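Local structure of ATP-citrate lyase beta-subunit (Chlorobium limicola, 6HXJ) at residues W298-E301 against A302-T306; F325-V328 against K329-F332; F339-S342 against K343-Y347. The protein probably serves as a subunit of ATP-citrate lyase, which uses ATP and coenzyme A to convert citrate to oxaloacetate and acetyl-CoA. All coordinates share one frame; numbering follows the deposited sequence.

Following the chain from the N terminus, interaction 1 comes first, within helix 297-309, and joins successive turns of that helix. After strand 315-318, interaction 2 starts helix 328-344 from the loop beside bound citrate, and interaction 3 ends the same helix before strand 352-356. All three are local and in series, so none nests in or crosses another, and no long loop is closed. The two helices nevertheless pack together: Val-300 of interaction 1 meets the backbone of Thr-331 in interaction 2, while Thr-304 and Glu-305 meet Phe-339 and Glu-341 in interaction 3. Interactions 2 and 3 do not touch; their centres lie about 21 Å apart.

Interaction 1. Residues W298-E301 against A302-T306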
# COMPACT_ATOMS: atom_id res chain seq x y z
N TRP A 298 38.41 0.67 23.83
CA TRP A 298 38.86 -0.67 24.22
C TRP A 298 40.36 -0.90 23.96
O TRP A 298 41.02 -1.49 24.81
CB TRP A 298 37.98 -1.73 23.58
CG TRP A 298 38.02 -1.75 22.09
CD1 TRP A 298 37.18 -1.10 21.23
CD2 TRP A 298 38.93 -2.50 21.27
NE1 TRP A 298 37.50 -1.42 19.93
CE2 TRP A 298 38.57 -2.28 19.93
CE3 TRP A 298 40.02 -3.35 21.55
CZ2 TRP A 298 39.25 -2.88 18.86
CZ3 TRP A 298 40.68 -3.96 20.50
CH2 TRP A 298 40.30 -3.72 19.17
N ALA A 299 40.88 -0.44 22.82
CA ALA A 299 42.29 -0.58 22.48
C ALA A 299 43.18 0.21 23.47
O ALA A 299 44.26 -0.24 23.85
CB ALA A 299 42.52 -0.09 21.05
N VAL A 300 42.68 1.38 23.88
CA VAL A 300 43.33 2.26 24.85
C VAL A 300 43.29 1.57 26.21
O VAL A 300 44.29 1.58 26.91
CB VAL A 300 42.69 3.67 24.90
CG1 VAL A 300 43.38 4.56 25.92
CG2 VAL A 300 42.72 4.34 23.53
N GLU A 301 42.14 0.93 26.56
CA GLU A 301 41.94 0.17 27.80
C GLU A 301 42.91 -1.02 27.82
O GLU A 301 43.54 -1.28 28.85
CB GLU A 301 40.48 -0.29 27.91
CG GLU A 301 40.08 -0.91 29.24
CD GLU A 301 38.61 -1.24 29.38
OE1 GLU A 301 38.25 -1.85 30.42
OE2 GLU A 301 37.81 -0.84 28.50
N ALA A 302 43.07 -1.68 26.65
CA ALA A 302 43.97 -2.82 26.46
C ALA A 302 45.41 -2.37 26.76
O ALA A 302 46.13 -3.06 27.50
CB ALA A 302 43.85 -3.32 25.03
N LEU A 303 45.78 -1.17 26.24
CA LEU A 303 47.11 -0.56 26.42
C LEU A 303 47.37 -0.18 27.87
O LEU A 303 48.44 -0.50 28.39
CB LEU A 303 47.30 0.64 25.48
CG LEU A 303 48.76 1.18 25.29
CD1 LEU A 303 49.79 0.06 25.08
CD2 LEU A 303 48.83 2.12 24.13
N THR A 304 46.37 0.47 28.52
CA THR A 304 46.41 0.88 29.93
C THR A 304 46.66 -0.34 30.80
O THR A 304 47.58 -0.31 31.60
CB THR A 304 45.11 1.61 30.33
OG1 THR A 304 44.88 2.70 29.45
CG2 THR A 304 45.11 2.11 31.77
N GLU A 305 45.86 -1.42 30.60
CA GLU A 305 45.93 -2.67 31.34
C GLU A 305 47.33 -3.29 31.29
O GLU A 305 47.88 -3.60 32.35
CB GLU A 305 44.84 -3.63 30.87
CG GLU A 305 43.51 -3.27 31.53
CD GLU A 305 42.29 -4.06 31.12
OE1 GLU A 305 42.42 -5.28 30.84
OE2 GLU A 305 41.18 -3.48 31.15
N THR A 306 47.94 -3.36 30.09
CA THR A 306 49.29 -3.87 29.84
C THR A 306 50.35 -3.10 30.67
O THR A 306 51.22 -3.72 31.29
CB THR A 306 49.60 -3.76 28.32
OG1 THR A 306 48.54 -4.34 27.55
CG2 THR A 306 50.92 -4.39 27.92
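The carbonyl oxygen of Val-300 is gripped twice by Thr-304, one turn further along helix 297-309. Thr-304 N donates to Val-300 O at 2.9 Å in the regular i to i+4 bond, with an N-H...O angle of 162°. Thr-304 OG1 donates to the same Val-300 O at 2.8 Å, approaching from above the carbonyl plane and not along a lone pair. The first torsion (chi1 -55°) makes this possible, because it sets the hydroxyl beside the backbone N, turned back down the helix. Thr-306 repeats the device: its OG1 donates to Ala-302 O at 2.7 Å, on the opposite face of the carbonyl plane from its own backbone N. On either side of the Thr-304 bonds the helical ladder continues, from Leu-303 N to Ala-299 O and from Glu-305 N to Glu-301 O.

Glu-301 and Glu-305 run side by side and point the same way, bringing like charges together. Glu-305 OE2 lies 3.4 Å from Glu-301 CG and equally near OE1 of that residue, and the two carboxylate planes are turned 75° apart. Arg-309 offers a long, weak ion pair to Glu-305 OE1. Elsewhere round the helix, Ala-299 and Ala-302 lie on Ile-243 of helix 235-246, Leu-303 touches Val-251 and Phe-253 of strand 250-255, and Trp-298 NE1 bonds to the backbone of a different protein's chain in the assembly.

The buried threonine hydroxyls thus spend their protons on carbonyls of their own helix, which lets polar side chains face apolar neighbours. The closeness of the two glutamates would, if both are ionised, probably cost some energy, which the weak pairing with Arg-309 may ease in part.

Interaction 2. Residues F325-V328 against K329-F332; sequences FTDV and KATF
An N-cap starts helix 328-344, with Asp-327 reaching over the first turn to the backbone of Ala-330. Asp-327 OD1 accepts from Ala-330 N at 2.8 Å, using its anti lone pair, and the bond is nearly straight at 161°. The carboxylate is swung to this place by chi1 of -169°, which sets CG beside the residue's own carbonyl carbon; Asp-327 OD2 is taken by Asn-361 ND2.

Thr-331 closes the same turn with two bonds. Its OG1 donates to Asp-327 O at 2.7 Å, and its N reaches that oxygen from the opposite face of the carbonyl plane. The helix links strand 315-318 to strand 352-356 in a beta-alpha-beta unit, and the loop leading into it lies at the ligand site: Thr-326 OG1 bonds to a citrate anion, probably from the crystallisation liquor, and to Asp-294 N. On its other branch, Thr-326 CG2 packs against Thr-331 CG2 at 3.8 Å, the two side chains crossing at about a right angle.

Further along, Phe-332 N donates to Val-328 O at 2.8 Å, while Val-328 CG2 lies over one face of the Phe-332 ring.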
# COMPACT_ATOMS: atom_id res chain seq x y z
N PHE A 325 42.44 16.01 17.12
CA PHE A 325 41.19 15.29 16.77
C PHE A 325 40.88 14.12 17.70
O PHE A 325 39.74 13.66 17.69
CB PHE A 325 41.13 14.86 15.27
CG PHE A 325 42.18 13.87 14.80
CD1 PHE A 325 43.44 14.30 14.39
CD2 PHE A 325 41.92 12.50 14.80
CE1 PHE A 325 44.43 13.38 14.00
CE2 PHE A 325 42.90 11.59 14.41
CZ PHE A 325 44.16 12.04 14.01
N THR A 326 41.86 13.64 18.48
CA THR A 326 41.63 12.54 19.42
C THR A 326 40.72 13.03 20.54
O THR A 326 41.04 14.02 21.21
CB THR A 326 42.96 11.98 19.95
OG1 THR A 326 43.72 11.49 18.86
CG2 THR A 326 42.77 10.85 20.95
N ASP A 327 39.57 12.37 20.74
CA ASP A 327 38.62 12.74 21.79
C ASP A 327 39.23 12.35 23.13
O ASP A 327 39.42 11.15 23.36
CB ASP A 327 37.27 12.05 21.56
CG ASP A 327 36.18 12.59 22.45
OD1 ASP A 327 36.08 12.15 23.61
OD2 ASP A 327 35.42 13.46 21.99
N VAL A 328 39.56 13.35 24.00
CA VAL A 328 40.16 13.00 25.29
C VAL A 328 39.13 12.31 26.22
O VAL A 328 39.56 11.42 26.93
CB VAL A 328 41.05 14.05 26.03
CG1 VAL A 328 41.45 15.20 25.13
CG2 VAL A 328 40.46 14.56 27.35
N LYS A 329 37.80 12.62 26.16
CA LYS A 329 36.79 11.94 27.01
C LYS A 329 36.69 10.43 26.67
O LYS A 329 36.74 9.61 27.58
CB LYS A 329 35.44 12.67 26.93
CG LYS A 329 34.31 11.99 27.69
CD LYS A 329 32.97 12.68 27.50
CE LYS A 329 31.85 11.72 27.85
NZ LYS A 329 31.90 11.25 29.27
N ALA A 330 36.65 10.07 25.38
CA ALA A 330 36.59 8.67 24.94
C ALA A 330 37.84 7.91 25.34
O ALA A 330 37.75 6.90 26.00
CB ALA A 330 36.41 8.61 23.43
N THR A 331 39.00 8.44 24.98
CA THR A 331 40.28 7.81 25.30
C THR A 331 40.54 7.75 26.79
O THR A 331 41.10 6.75 27.24
CB THR A 331 41.46 8.42 24.54
OG1 THR A 331 41.42 9.84 24.64
CG2 THR A 331 41.52 7.98 23.07
N PHE A 332 40.14 8.78 27.55
CA PHE A 332 40.29 8.79 29.00
C PHE A 332 39.33 7.83 29.63
O PHE A 332 39.69 7.29 30.67
CB PHE A 332 40.18 10.18 29.63
CG PHE A 332 41.51 10.89 29.76
CD1 PHE A 332 42.58 10.55 28.94
CD2 PHE A 332 41.70 11.88 30.72
CE1 PHE A 332 43.82 11.17 29.08
CE2 PHE A 332 42.93 12.53 30.84
CZ PHE A 332 43.99 12.17 30.02

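Interaction 3. Residues F339-S342 against K343-Y347; sequences FRES and KSKGY
Helix 328-344 runs out through this turn, and its last carbonyls are taken up in two ways. Lys-343 N to Phe-339 O (2.9 Å) and Ser-344 N to Arg-340 O keep the i to i+4 pattern, but Lys-345 N reaches Glu-341 O only weakly. Beyond it Gly-346, with a positive phi of 83°, makes a Schellman motif: Tyr-347 N donates to Ser-342 O at 3.0 Å, inside which Gly-346 N bonds weakly to Lys-343 O.

Ser-342 O also lies at the edge of the Tyr-347 ring, in its plane. Ser-344 OG sits between the backbone N and the carbonyl carbon (chi1 55°), 2.9 Å from Glu-341 O and 3.1 Å from Arg-340 O. Lys-345 folds back over the turn, bent at chi2 and chi4, and crosses Glu-341 obliquely. Its NZ makes a salt bridge with Glu-341 OE2 at 3.6 Å and a weak bond to Glu-341 O.

Away from the turn, Arg-340 pairs with Glu-375 and Lys-343 makes a cation-pi contact with Phe-377. Ser-342 OG bonds back to Gly-338 O.

Carbonyls at a helix C terminus carry partial negative charge, so the Lys-345 ammonium and the Ser-344 hydroxyl would be favourably placed beside them.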
# COMPACT_ATOMS: atom_id res chain seq x y z
N PHE A 339 42.31 1.40 34.39
CA PHE A 339 42.88 1.72 35.70
C PHE A 339 42.07 1.07 36.80
O PHE A 339 42.64 0.58 37.77
CB PHE A 339 42.95 3.24 35.93
CG PHE A 339 44.18 3.95 35.42
CD1 PHE A 339 45.37 3.26 35.21
CD2 PHE A 339 44.16 5.31 35.21
CE1 PHE A 339 46.51 3.91 34.74
CE2 PHE A 339 45.31 5.98 34.76
CZ PHE A 339 46.47 5.27 34.52
N ARG A 340 40.73 1.06 36.64
CA ARG A 340 39.76 0.45 37.54
C ARG A 340 39.92 -1.07 37.52
O ARG A 340 39.89 -1.71 38.58
CB ARG A 340 38.34 0.85 37.12
CG ARG A 340 37.96 2.29 37.45
CD ARG A 340 36.47 2.46 37.66
NE ARG A 340 35.71 3.06 36.56
CZ ARG A 340 35.19 4.29 36.57
NH1 ARG A 340 35.46 5.11 37.58
NH2 ARG A 340 34.49 4.73 35.54
N GLU A 341 40.12 -1.63 36.31
CA GLU A 341 40.31 -3.07 36.07
C GLU A 341 41.61 -3.56 36.74
O GLU A 341 41.65 -4.60 37.38
CB GLU A 341 40.33 -3.35 34.55
CG GLU A 341 40.02 -4.80 34.17
CD GLU A 341 41.12 -5.85 34.21
OE1 GLU A 341 42.29 -5.50 34.49
OE2 GLU A 341 40.80 -7.03 33.94
N SER A 342 42.66 -2.77 36.60
CA SER A 342 43.98 -3.05 37.14
C SER A 342 44.03 -2.89 38.65
O SER A 342 44.71 -3.67 39.31
CB SER A 342 45.00 -2.14 36.47
OG SER A 342 45.00 -2.32 35.06
N LYS A 343 43.31 -1.88 39.20
CA LYS A 343 43.25 -1.60 40.64
C LYS A 343 42.48 -2.63 41.43
O LYS A 343 42.82 -2.88 42.59
CB LYS A 343 42.71 -0.21 40.95
CG LYS A 343 43.36 0.34 42.23
CD LYS A 343 42.38 1.02 43.16
CE LYS A 343 43.14 1.81 44.19
NZ LYS A 343 42.26 2.75 44.91
N SER A 344 41.43 -3.21 40.82
CA SER A 344 40.63 -4.27 41.44
C SER A 344 41.44 -5.56 41.52
O SER A 344 41.30 -6.27 42.51
CB SER A 344 39.30 -4.47 40.72
OG SER A 344 39.47 -4.72 39.33
N LYS A 345 42.34 -5.82 40.53
CA LYS A 345 43.24 -6.99 40.47
C LYS A 345 44.48 -6.83 41.39
O LYS A 345 45.29 -7.76 41.50
CB LYS A 345 43.67 -7.28 39.02
CG LYS A 345 42.55 -7.34 37.98
CD LYS A 345 41.67 -8.59 38.03
CE LYS A 345 40.53 -8.52 37.03
NZ LYS A 345 39.59 -7.40 37.30
N GLY A 346 44.62 -5.66 42.01
CA GLY A 346 45.68 -5.34 42.96
C GLY A 346 46.99 -4.89 42.35
O GLY A 346 48.05 -5.01 42.98
N TYR A 347 46.94 -4.37 41.13
CA TYR A 347 48.15 -3.96 40.42
C TYR A 347 48.66 -2.55 40.75
O TYR A 347 49.88 -2.31 40.73
CB TYR A 347 47.98 -4.10 38.90
CG TYR A 347 48.16 -5.51 38.40
CD1 TYR A 347 49.42 -6.07 38.26
CD2 TYR A 347 47.06 -6.28 38.03
CE1 TYR A 347 49.59 -7.37 37.78
CE2 TYR A 347 47.21 -7.58 37.55
CZ TYR A 347 48.48 -8.12 37.43
OH TYR A 347 48.63 -9.41 36.95